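Local coordinates for ALKF (Bacillus cereus, PDB 3ZBO), which probably binds branched DNA such as Holliday junctions and is related to the HEAT-like repeat DNA glycosylases, though its biological role is unknown, at residues A[23-26]-A[27-31]; A[94-97]-A[98-102]. All coordinates share one frame; numbering follows the deposited sequence.

From the N terminus the chain first forms contact 1, along helix 22-30 and into N31 at the surface, and only much later contact 2, where the loop after helix 85-94 turns into helix 98-110 in the interior. Neither contact closes a long loop: each joins side chains a few residues apart, and the two follow in series without nesting or crossing. The centres of contact 1 and contact 2 lie about 15 Å apart, yet the two touch. N31 packs on F97, Y98 and M99, and the Y28 ring meets the end of M99. Helix 22-30 is thereby seated against the start of helix 98-110, with Y68 touching both Y28 and F97.

Contact 1 of 2, residues A[23-26]-A[27-31]; sequences RTKK and IYISN
T24 lays its methyl over the ring of Y28, one turn further along the helix. The two side chains run side by side in the same direction, and CG2 of T24 sits 3.9 Å from the centroid of the Y28 ring, 24° off the ring normal, a CH-pi contact over the face. With chi1 at -67°, CG2 stands anti to the backbone N, which places the methyl rather than OG1 over the ring. The far end of the ring takes most of this contact, CG2 of T24 being 3.6 Å from CZ of Y28. Nearer the root, T24 O lies over the ring, offset toward its rim and 3.4 Å from CG of Y28, while also accepting the backbone bond from Y28 N at 2.9 Å. Threonine suits this place because it gives the ring a small branched cover; tyrosine suits its own because the flat ring can be buried while OH reaches the backbone oxygen of V40.

K25 and I29 form a second pair, also side by side. The lysine chain is fully extended, and CE of K25 comes 4.0 Å from CD1 of I29. Its methylenes thus lie along an apolar neighbour while NZ travels on to a salt bridge with E35.

One turn on, OG of S30 bonds to I27 O at 2.8 Å, and N31 N gives that oxygen a second donor at 3.0 Å. The backbone bonds from Y28 N to T24 O, I29 N to K25 O and S30 N to K26 O are those of an alpha-helix, and the pairs T24/Y28 and K25/I29 are typical i to i+4 side-chain packing along it, with Y28 the buried residue.

Contact 2 of 2, residues A[94-97]-A[98-102]; sequences GAYF and YMLSD
F97 meets the first turn of the helix that follows it with nearly every atom of its side chain. Its CB lies beside Y98 N, and the torsion (chi1 78°), which puts CG between the backbone N and the carbonyl carbon, folds the ring back over that turn. CD1 and CE1 make one side of the ring and rest on the leucine branch; CE1 of F97 is 3.8 Å from CD1 of L100. On the other side CD2 points toward Y98, whose ring face receives the F97 edge in a T-shaped pair, centroids 5.9 Å apart and planes at 74°. CE2 of F97 reaches CG of M99 at 3.5 Å, and CZ of F97 ends near CB of M99 at 3.6 Å. In an oblique Met-aromatic contact, SD of M99 stands 4.8 Å from the centroid of the F97 ring. Over one face lies M99 N. F97 is at the N-cap position, but its ring does no capping; a flat apolar ring suits the place because it covers M99 and L100, while F97 O accepts from S101 N at 3.2 Å. L100, branched and apolar, also meets CE2 of Y96 through its CD1, at 3.7 Å, and its CB packs on A95. Beyond the segments F97 meets Y68 edge-to-face, and the start of helix 98-110 packs on helix 68-77 through M99 and L100 and on helix 128-144 through S101 and D102.

Contact 1 of 2, residues A[23-26]-A[27-31]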
ATOM      1  N   ARG A  23      20.578  10.098  -3.116  1.00 34.73           N
ATOM      2  CA  ARG A  23      20.245   8.897  -3.916  1.00 36.51           C
ATOM      3  C   ARG A  23      18.811   8.443  -3.709  1.00 34.61           C
ATOM      4  O   ARG A  23      18.089   8.384  -4.747  1.00 33.96           O
ATOM      5  CB  ARG A  23      21.214   7.686  -3.882  1.00 37.62           C
ATOM      6  CG  ARG A  23      21.902   7.228  -2.573  1.00 43.88           C
ATOM      7  CD  ARG A  23      21.109   6.268  -1.599  1.00 45.66           C
ATOM      8  NE  ARG A  23      21.979   5.364  -0.788  1.00 56.84           N
ATOM      9  CZ  ARG A  23      23.068   5.739  -0.089  1.00 60.81           C
ATOM     10  NH1 ARG A  23      23.523   7.010  -0.114  1.00 61.98           N
ATOM     11  NH2 ARG A  23      23.739   4.835   0.622  1.00 62.03           N
ATOM     12  N   THR A  24      18.439   8.150  -2.428  1.00 30.50           N
ATOM     13  CA  THR A  24      17.061   7.733  -2.029  1.00 26.97           C
ATOM     14  C   THR A  24      16.057   8.817  -2.503  1.00 23.46           C
ATOM     15  O   THR A  24      14.940   8.506  -3.028  1.00 20.62           O
ATOM     16  CB  THR A  24      16.920   7.478  -0.489  1.00 28.72           C
ATOM     17  OG1 THR A  24      17.693   6.320  -0.074  1.00 32.15           O
ATOM     18  CG2 THR A  24      15.532   7.180  -0.163  1.00 24.93           C
ATOM     19  N   LYS A  25      16.449  10.082  -2.353  1.00 22.10           N
ATOM     20  CA  LYS A  25      15.539  11.174  -2.756  1.00 20.92           C
ATOM     21  C   LYS A  25      15.236  11.202  -4.259  1.00 23.86           C
ATOM     22  O   LYS A  25      14.078  11.313  -4.700  1.00 23.05           O
ATOM     23  CB  LYS A  25      16.115  12.504  -2.274  1.00 23.17           C
ATOM     24  CG  LYS A  25      15.364  13.734  -2.675  1.00 19.95           C
ATOM     25  CD  LYS A  25      15.996  14.989  -2.184  1.00 25.72           C
ATOM     26  CE  LYS A  25      15.292  16.174  -2.638  1.00 31.57           C
ATOM     27  NZ  LYS A  25      15.807  17.420  -2.013  1.00 34.63           N
ATOM     28  N   LYS A  26      16.306  11.135  -5.038  1.00 25.19           N
ATOM     29  CA  LYS A  26      16.181  10.949  -6.517  1.00 25.19           C
ATOM     30  C   LYS A  26      15.201   9.839  -6.943  1.00 24.31           C
ATOM     31  O   LYS A  26      14.388  10.057  -7.839  1.00 24.76           O
ATOM     32  CB  LYS A  26      17.597  10.646  -7.130  1.00 28.16           C
ATOM     33  CG  LYS A  26      17.667   9.351  -7.998  1.00 34.93           C
ATOM     34  CD  LYS A  26      19.102   8.710  -8.271  1.00 39.75           C
ATOM     35  CE  LYS A  26      19.779   8.051  -7.063  1.00 42.80           C
ATOM     36  NZ  LYS A  26      19.491   6.558  -6.705  1.00 42.32           N
ATOM     37  N   ILE A  27      15.258   8.701  -6.273  1.00 20.68           N
ATOM     38  CA  ILE A  27      14.428   7.581  -6.585  1.00 21.64           C
ATOM     39  C   ILE A  27      12.971   7.931  -6.227  1.00 21.35           C
ATOM     40  O   ILE A  27      12.029   7.636  -6.998  1.00 19.64           O
ATOM     41  CB  ILE A  27      14.901   6.367  -5.861  1.00 24.45           C
ATOM     42  CG1 ILE A  27      16.219   5.857  -6.513  1.00 25.82           C
ATOM     43  CG2 ILE A  27      13.887   5.314  -5.898  1.00 23.88           C
ATOM     44  CD1 ILE A  27      16.864   4.782  -5.698  1.00 29.80           C
ATOM     45  N   TYR A  28      12.807   8.553  -5.043  1.00 19.16           N
ATOM     46  CA  TYR A  28      11.420   8.907  -4.663  1.00 17.09           C
ATOM     47  C   TYR A  28      10.824   9.887  -5.615  1.00 18.33           C
ATOM     48  O   TYR A  28       9.630   9.747  -6.020  1.00 16.34           O
ATOM     49  CB  TYR A  28      11.416   9.474  -3.238  1.00 16.56           C
ATOM     50  CG  TYR A  28      11.628   8.481  -2.127  1.00 15.21           C
ATOM     51  CD1 TYR A  28      11.625   7.051  -2.332  1.00 16.62           C
ATOM     52  CD2 TYR A  28      11.793   8.993  -0.843  1.00 16.61           C
ATOM     53  CE1 TYR A  28      11.805   6.235  -1.291  1.00 19.42           C
ATOM     54  CE2 TYR A  28      12.020   8.170   0.213  1.00 16.54           C
ATOM     55  CZ  TYR A  28      11.993   6.808  -0.008  1.00 22.99           C
ATOM     56  OH  TYR A  28      12.167   5.981   1.106  1.00 26.33           O
ATOM     57  N   ILE A  29      11.613  10.871  -6.036  1.00 18.49           N
ATOM     58  CA  ILE A  29      11.118  11.835  -7.024  1.00 18.61           C
ATOM     59  C   ILE A  29      10.835  11.150  -8.398  1.00 16.34           C
ATOM     60  O   ILE A  29       9.787  11.469  -9.060  1.00 18.76           O
ATOM     61  CB  ILE A  29      12.133  13.011  -7.117  1.00 20.59           C
ATOM     62  CG1 ILE A  29      12.016  13.811  -5.805  1.00 20.63           C
ATOM     63  CG2 ILE A  29      11.747  13.924  -8.267  1.00 21.83           C
ATOM     64  CD1 ILE A  29      13.099  14.961  -5.719  1.00 22.88           C
ATOM     65  N   SER A  30      11.670  10.189  -8.780  1.00 19.94           N
ATOM     66  CA  SER A  30      11.433   9.416  -9.992  1.00 21.04           C
ATOM     67  C   SER A  30      10.096   8.683  -9.930  1.00 20.91           C
ATOM     68  O   SER A  30       9.370   8.538 -10.908  1.00 22.04           O
ATOM     69  CB  SER A  30      12.630   8.456 -10.194  1.00 21.66           C
ATOM     70  OG  SER A  30      12.334   7.176  -9.742  1.00 29.38           O
ATOM     71  N   ASN A  31       9.696   8.297  -8.716  1.00 17.45           N
ATOM     72  CA  ASN A  31       8.471   7.560  -8.561  1.00 17.11           C
ATOM     73  C   ASN A  31       7.225   8.481  -8.458  1.00 13.94           C
ATOM     74  O   ASN A  31       6.099   7.998  -8.346  1.00 14.43           O
ATOM     75  CB  ASN A  31       8.477   6.746  -7.263  1.00 17.74           C
ATOM     76  CG  ASN A  31       9.548   5.632  -7.258  1.00 21.38           C
ATOM     77  OD1 ASN A  31      10.113   5.305  -8.295  1.00 20.37           O
ATOM     78  ND2 ASN A  31       9.786   5.013  -6.102  1.00 17.68           N
TER

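Contact 2 of 2, residues A[94-97]-A[98-102]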
ATOM      1  N   GLY A  94      -4.801  13.467   0.941  1.00 14.52           N
ATOM      2  CA  GLY A  94      -3.468  13.998   0.821  1.00 13.46           C
ATOM      3  C   GLY A  94      -2.412  13.082   0.212  1.00 12.39           C
ATOM      4  O   GLY A  94      -1.282  13.508   0.021  1.00 13.96           O
ATOM      5  N   ALA A  95      -2.867  11.898  -0.208  1.00 11.84           N
ATOM      6  CA  ALA A  95      -1.918  10.933  -0.731  1.00 11.83           C
ATOM      7  C   ALA A  95      -1.773  11.161  -2.237  1.00 12.58           C
ATOM      8  O   ALA A  95      -2.448  10.541  -3.072  1.00 14.49           O
ATOM      9  CB  ALA A  95      -2.499   9.531  -0.457  1.00 13.98           C
ATOM     10  N   TYR A  96      -0.797  12.012  -2.560  1.00 11.69           N
ATOM     11  CA  TYR A  96      -0.817  12.541  -3.941  1.00 12.72           C
ATOM     12  C   TYR A  96      -0.178  11.687  -5.016  1.00 13.30           C
ATOM     13  O   TYR A  96      -0.220  11.996  -6.197  1.00 14.15           O
ATOM     14  CB  TYR A  96      -0.160  13.947  -3.977  1.00 12.22           C
ATOM     15  CG  TYR A  96       1.279  13.985  -3.644  1.00 12.27           C
ATOM     16  CD1 TYR A  96       2.262  13.719  -4.601  1.00 15.16           C
ATOM     17  CD2 TYR A  96       1.697  14.264  -2.352  1.00 11.97           C
ATOM     18  CE1 TYR A  96       3.601  13.731  -4.317  1.00 14.49           C
ATOM     19  CE2 TYR A  96       3.107  14.302  -2.013  1.00 13.41           C
ATOM     20  CZ  TYR A  96       4.082  14.062  -3.024  1.00 11.50           C
ATOM     21  OH  TYR A  96       5.408  14.017  -2.731  1.00 14.23           O
ATOM     22  N   PHE A  97       0.491  10.634  -4.574  1.00 12.54           N
ATOM     23  CA  PHE A  97       0.985   9.624  -5.504  1.00 11.62           C
ATOM     24  C   PHE A  97       1.009   8.259  -4.891  1.00 12.25           C
ATOM     25  O   PHE A  97       0.764   8.137  -3.678  1.00 11.34           O
ATOM     26  CB  PHE A  97       2.403  10.040  -6.079  1.00 11.76           C
ATOM     27  CG  PHE A  97       3.587   9.800  -5.120  1.00 11.64           C
ATOM     28  CD1 PHE A  97       3.643  10.414  -3.829  1.00 13.31           C
ATOM     29  CD2 PHE A  97       4.633   8.944  -5.508  1.00 11.80           C
ATOM     30  CE1 PHE A  97       4.790  10.241  -2.964  1.00 13.25           C
ATOM     31  CE2 PHE A  97       5.729   8.772  -4.691  1.00 11.99           C
ATOM     32  CZ  PHE A  97       5.832   9.398  -3.404  1.00 12.67           C
ATOM     33  N   TYR A  98       1.308   7.219  -5.699  1.00 12.25           N
ATOM     34  CA  TYR A  98       1.043   5.861  -5.215  1.00 10.36           C
ATOM     35  C   TYR A  98       1.848   5.420  -3.996  1.00 11.66           C
ATOM     36  O   TYR A  98       1.361   4.560  -3.262  1.00 11.60           O
ATOM     37  CB  TYR A  98       1.234   4.841  -6.366  1.00 11.25           C
ATOM     38  CG  TYR A  98       2.707   4.542  -6.645  1.00 11.20           C
ATOM     39  CD1 TYR A  98       3.407   5.382  -7.554  1.00 12.08           C
ATOM     40  CD2 TYR A  98       3.358   3.497  -6.020  1.00 10.66           C
ATOM     41  CE1 TYR A  98       4.789   5.154  -7.834  1.00 12.23           C
ATOM     42  CE2 TYR A  98       4.732   3.237  -6.241  1.00 13.80           C
ATOM     43  CZ  TYR A  98       5.443   4.101  -7.143  1.00 13.39           C
ATOM     44  OH  TYR A  98       6.811   3.826  -7.369  1.00 16.56           O
ATOM     45  N   MET A  99       3.028   5.985  -3.749  1.00 11.24           N
ATOM     46  CA  MET A  99       3.733   5.424  -2.583  1.00 10.99           C
ATOM     47  C   MET A  99       2.956   5.835  -1.373  1.00 11.31           C
ATOM     48  O   MET A  99       2.969   5.096  -0.357  1.00 11.99           O
ATOM     49  CB  MET A  99       5.122   6.020  -2.481  1.00 12.54           C
ATOM     50  CG  MET A  99       6.020   5.488  -3.626  1.00 12.70           C
ATOM     51  SD  MET A  99       7.766   6.047  -3.466  1.00 15.05           S
ATOM     52  CE  MET A  99       8.324   4.773  -2.385  1.00 15.02           C
ATOM     53  N   LEU A 100       2.333   7.010  -1.366  1.00 11.63           N
ATOM     54  CA  LEU A 100       1.483   7.425  -0.243  1.00 11.54           C
ATOM     55  C   LEU A 100       0.179   6.605  -0.181  1.00 12.44           C
ATOM     56  O   LEU A 100      -0.209   6.136   0.917  1.00 11.88           O
ATOM     57  CB  LEU A 100       1.172   8.953  -0.307  1.00 11.12           C
ATOM     58  CG  LEU A 100       2.404   9.761   0.040  1.00 11.03           C
ATOM     59  CD1 LEU A 100       2.107  11.183  -0.390  1.00 13.45           C
ATOM     60  CD2 LEU A 100       2.678   9.756   1.607  1.00 13.37           C
ATOM     61  N   SER A 101      -0.542   6.460  -1.326  1.00 10.01           N
ATOM     62  CA  SER A 101      -1.768   5.730  -1.242  1.00 10.97           C
ATOM     63  C   SER A 101      -1.530   4.283  -0.827  1.00 10.68           C
ATOM     64  O   SER A 101      -2.305   3.715  -0.039  1.00 11.11           O
ATOM     65  CB  SER A 101      -2.553   5.805  -2.560  1.00 11.06           C
ATOM     66  OG  SER A 101      -1.746   5.287  -3.620  1.00 12.21           O
ATOM     67  N   ASP A 102      -0.470   3.658  -1.373  1.00 11.34           N
ATOM     68  CA  ASP A 102      -0.366   2.160  -1.325  1.00 10.04           C
ATOM     69  C   ASP A 102       0.507   1.753  -0.118  1.00 12.20           C
ATOM     70  O   ASP A 102       0.187   0.716   0.488  1.00 11.82           O
ATOM     71  CB  ASP A 102       0.295   1.622  -2.569  1.00 10.37           C
ATOM     72  CG  ASP A 102      -0.479   1.925  -3.868  1.00 13.14           C
ATOM     73  OD1 ASP A 102      -1.575   2.518  -3.825  1.00 14.01           O
ATOM     74  OD2 ASP A 102       0.153   1.552  -4.881  1.00 13.44           O
TER